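Local coordinates for Nitrate/nitrite binding protein NrtA (Synechocystis sp., PDB 2G29), which binds nitrate as the periplasmic substrate-binding subunit of the NrtABCD ABC transporter, which takes up nitrate and probably nitrite, at residues A[69-72]-A[73-77]. Numbering follows the deposited sequence.
With NO3 (nitrate ion), chain B.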
ATOM      1  N   LYS A  69     -11.721   3.258 -11.019  1.00 11.11           N
ATOM      2  CA  LYS A  69     -10.505   2.495 -11.245  1.00 11.06           C
ATOM      3  C   LYS A  69      -9.487   3.296 -12.050  1.00 10.91           C
ATOM      4  O   LYS A  69      -9.819   3.879 -13.090  1.00 13.08           O
ATOM      5  CB  LYS A  69     -10.821   1.192 -11.991  1.00 12.52           C
ATOM      6  CG  LYS A  69      -9.596   0.258 -12.043  1.00 14.64           C
ATOM      7  CD  LYS A  69      -9.807  -0.994 -12.870  1.00 19.76           C
ATOM      8  CE  LYS A  69     -10.835  -1.925 -12.316  1.00 21.35           C
ATOM      9  NZ  LYS A  69     -10.963  -3.088 -13.261  1.00 23.56           N
ATOM     10  N   GLN A  70      -8.246   3.308 -11.557  1.00  9.74           N
ATOM     11  CA  GLN A  70      -7.108   3.980 -12.199  1.00  9.90           C
ATOM     12  C   GLN A  70      -6.261   2.904 -12.871  1.00 10.26           C
ATOM     13  O   GLN A  70      -6.190   1.766 -12.392  1.00 10.78           O
ATOM     14  CB  GLN A  70      -6.272   4.708 -11.143  1.00  9.58           C
ATOM     15  CG  GLN A  70      -7.080   5.666 -10.265  1.00  9.50           C
ATOM     16  CD  GLN A  70      -7.586   6.877 -11.052  1.00 12.96           C
ATOM     17  OE1 GLN A  70      -6.790   7.724 -11.479  1.00 12.98           O
ATOM     18  NE2 GLN A  70      -8.915   6.974 -11.227  1.00 12.56           N
ATOM     19  N   ALA A  71      -5.609   3.254 -13.973  1.00 10.25           N
ATOM     20  CA  ALA A  71      -4.789   2.272 -14.701  1.00 11.73           C
ATOM     21  C   ALA A  71      -3.454   1.995 -14.017  1.00 11.20           C
ATOM     22  O   ALA A  71      -2.974   0.847 -14.046  1.00 11.60           O
ATOM     23  CB  ALA A  71      -4.556   2.749 -16.154  1.00 12.13           C
ATOM     24  N   SER A  72      -2.863   3.021 -13.406  1.00 10.62           N
ATOM     25  CA  SER A  72      -1.562   2.839 -12.752  1.00  9.38           C
ATOM     26  C   SER A  72      -1.355   3.882 -11.678  1.00  9.62           C
ATOM     27  O   SER A  72      -2.168   4.804 -11.519  1.00  9.37           O
ATOM     28  CB  SER A  72      -0.453   2.991 -13.799  1.00  9.88           C
ATOM     29  OG  SER A  72      -0.411   4.380 -14.256  1.00 11.23           O
ATOM     30  N   TRP A  73      -0.261   3.767 -10.921  1.00  9.50           N
ATOM     31  CA  TRP A  73      -0.013   4.766  -9.908  1.00  8.40           C
ATOM     32  C   TRP A  73       0.370   6.076 -10.600  1.00  8.37           C
ATOM     33  O   TRP A  73       0.104   7.140 -10.085  1.00 10.55           O
ATOM     34  CB  TRP A  73       1.044   4.279  -8.903  1.00  9.30           C
ATOM     35  CG  TRP A  73       0.497   3.205  -8.006  1.00  8.79           C
ATOM     36  CD1 TRP A  73       0.963   1.940  -7.883  1.00  8.75           C
ATOM     37  CD2 TRP A  73      -0.647   3.308  -7.124  1.00  9.50           C
ATOM     38  NE1 TRP A  73       0.200   1.238  -6.981  1.00 10.51           N
ATOM     39  CE2 TRP A  73      -0.788   2.050  -6.496  1.00  9.02           C
ATOM     40  CE3 TRP A  73      -1.542   4.348  -6.787  1.00  9.08           C
ATOM     41  CZ2 TRP A  73      -1.812   1.773  -5.608  1.00  9.34           C
ATOM     42  CZ3 TRP A  73      -2.560   4.076  -5.902  1.00  9.68           C
ATOM     43  CH2 TRP A  73      -2.682   2.796  -5.301  1.00  8.89           C
ATOM     44  N   GLY A  74       0.929   5.970 -11.798  1.00 10.04           N
ATOM     45  CA  GLY A  74       1.265   7.171 -12.544  1.00 10.08           C
ATOM     46  C   GLY A  74       0.002   7.900 -12.972  1.00 10.17           C
ATOM     47  O   GLY A  74      -0.041   9.116 -12.869  1.00 10.96           O
ATOM     48  N   THR A  75      -1.029   7.173 -13.418  1.00 10.13           N
ATOM     49  CA  THR A  75      -2.253   7.878 -13.801  1.00 10.85           C
ATOM     50  C   THR A  75      -3.022   8.354 -12.597  1.00 10.61           C
ATOM     51  O   THR A  75      -3.679   9.381 -12.647  1.00 11.00           O
ATOM     52  CB  THR A  75      -3.205   7.067 -14.712  1.00 10.54           C
ATOM     53  OG1 THR A  75      -3.713   5.929 -14.024  1.00 12.00           O
ATOM     54  CG2 THR A  75      -2.531   6.666 -15.981  1.00 10.86           C
ATOM     55  N   THR A  76      -2.931   7.631 -11.497  1.00 10.43           N
ATOM     56  CA  THR A  76      -3.540   8.088 -10.229  1.00  9.63           C
ATOM     57  C   THR A  76      -2.935   9.451  -9.871  1.00 11.30           C
ATOM     58  O   THR A  76      -3.662  10.391  -9.548  1.00 11.56           O
ATOM     59  CB  THR A  76      -3.237   7.101  -9.079  1.00  9.79           C
ATOM     60  OG1 THR A  76      -3.885   5.847  -9.364  1.00 10.60           O
ATOM     61  CG2 THR A  76      -3.764   7.631  -7.754  1.00 10.80           C
ATOM     62  N   ARG A  77      -1.608   9.553  -9.920  1.00 11.31           N
ATOM     63  CA  ARG A  77      -0.900  10.795  -9.635  1.00 11.13           C
ATOM     64  C   ARG A  77      -1.365  11.865 -10.612  1.00 10.77           C
ATOM     65  O   ARG A  77      -1.647  12.996 -10.209  1.00 11.13           O
ATOM     66  CB  ARG A  77       0.617  10.546  -9.778  1.00 11.65           C
ATOM     67  CG  ARG A  77       1.547  11.781  -9.646  1.00 13.67           C
ATOM     68  CD  ARG A  77       1.717  12.570 -10.950  1.00 14.30           C
ATOM     69  NE  ARG A  77       1.967  11.686 -12.086  1.00 13.39           N
ATOM     70  CZ  ARG A  77       3.069  10.967 -12.275  1.00 16.85           C
ATOM     71  NH1 ARG A  77       4.073  11.029 -11.404  1.00 16.21           N
ATOM     72  NH2 ARG A  77       3.144  10.141 -13.315  1.00 14.63           N
TER
HETATM   73  N   NO3 B 700       0.096  -2.626  -5.335  1.00 13.58           N
HETATM   74  O1  NO3 B 700      -0.382  -3.118  -4.154  1.00 11.55           O
HETATM   75  O2  NO3 B 700       0.619  -3.264  -6.409  1.00 13.12           O
HETATM   76  O3  NO3 B 700       0.090  -1.114  -5.474  1.00 12.31           O
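Ser72 and Thr75 grip each other in a capping box at the start of helix 73-82, where the chain turns out of the loop that follows strand 66-69. Ser72 is the N-cap: with OG set between its own backbone N and carbonyl carbon (chi1 68°), the hydroxyl reaches forward to accept from Thr75 N, 3.0 Å from Ser72 OG. Thr75 answers in the other direction. With chi1 65° it turns OG1 back toward the loop, where it accepts from Ser72 N, 3.1 Å from OG1; Ala71 N adds a weak bond whose N-H points well off the line to OG1. Thr75 CG2 rests against Ser72 OG at 3.6 Å. An alanine in place of Thr75 removes OG1 and would probably leave Ser72 N without its acceptor and the loop freer to shift, though the bond from Thr75 N to Ser72 OG does not depend on that hydroxyl.

One residue on, Thr76 holds the Ser72 carbonyl twice. Thr76 N makes the i to i+4 helical bond to Ser72 O and Thr76 OG1 donates from the opposite face of the carbonyl plane; each lies 2.9 Å from Ser72 O. Gln70 crosses Thr76 at about a right angle, its CB 3.2 Å from Thr76 OG1; the bend at chi2 lays OE1 beside the helix, 3.5 Å from Thr76 CA, where it accepts from Asn79 ND2, while NE2 donates to Leu68 O.

Trp73, the first helical residue, belongs to the nitrate site in the cleft of this two-domain C-clamp protein. Its NE1 donates in the indole plane to nitrate O3, 2.8 Å from NE1, and Lys240 NZ and Gly211 N also bind the anion. The cap, by giving Thr75 N and Ser72 N acceptors at the helix start, probably helps position the indole N-H for nitrate.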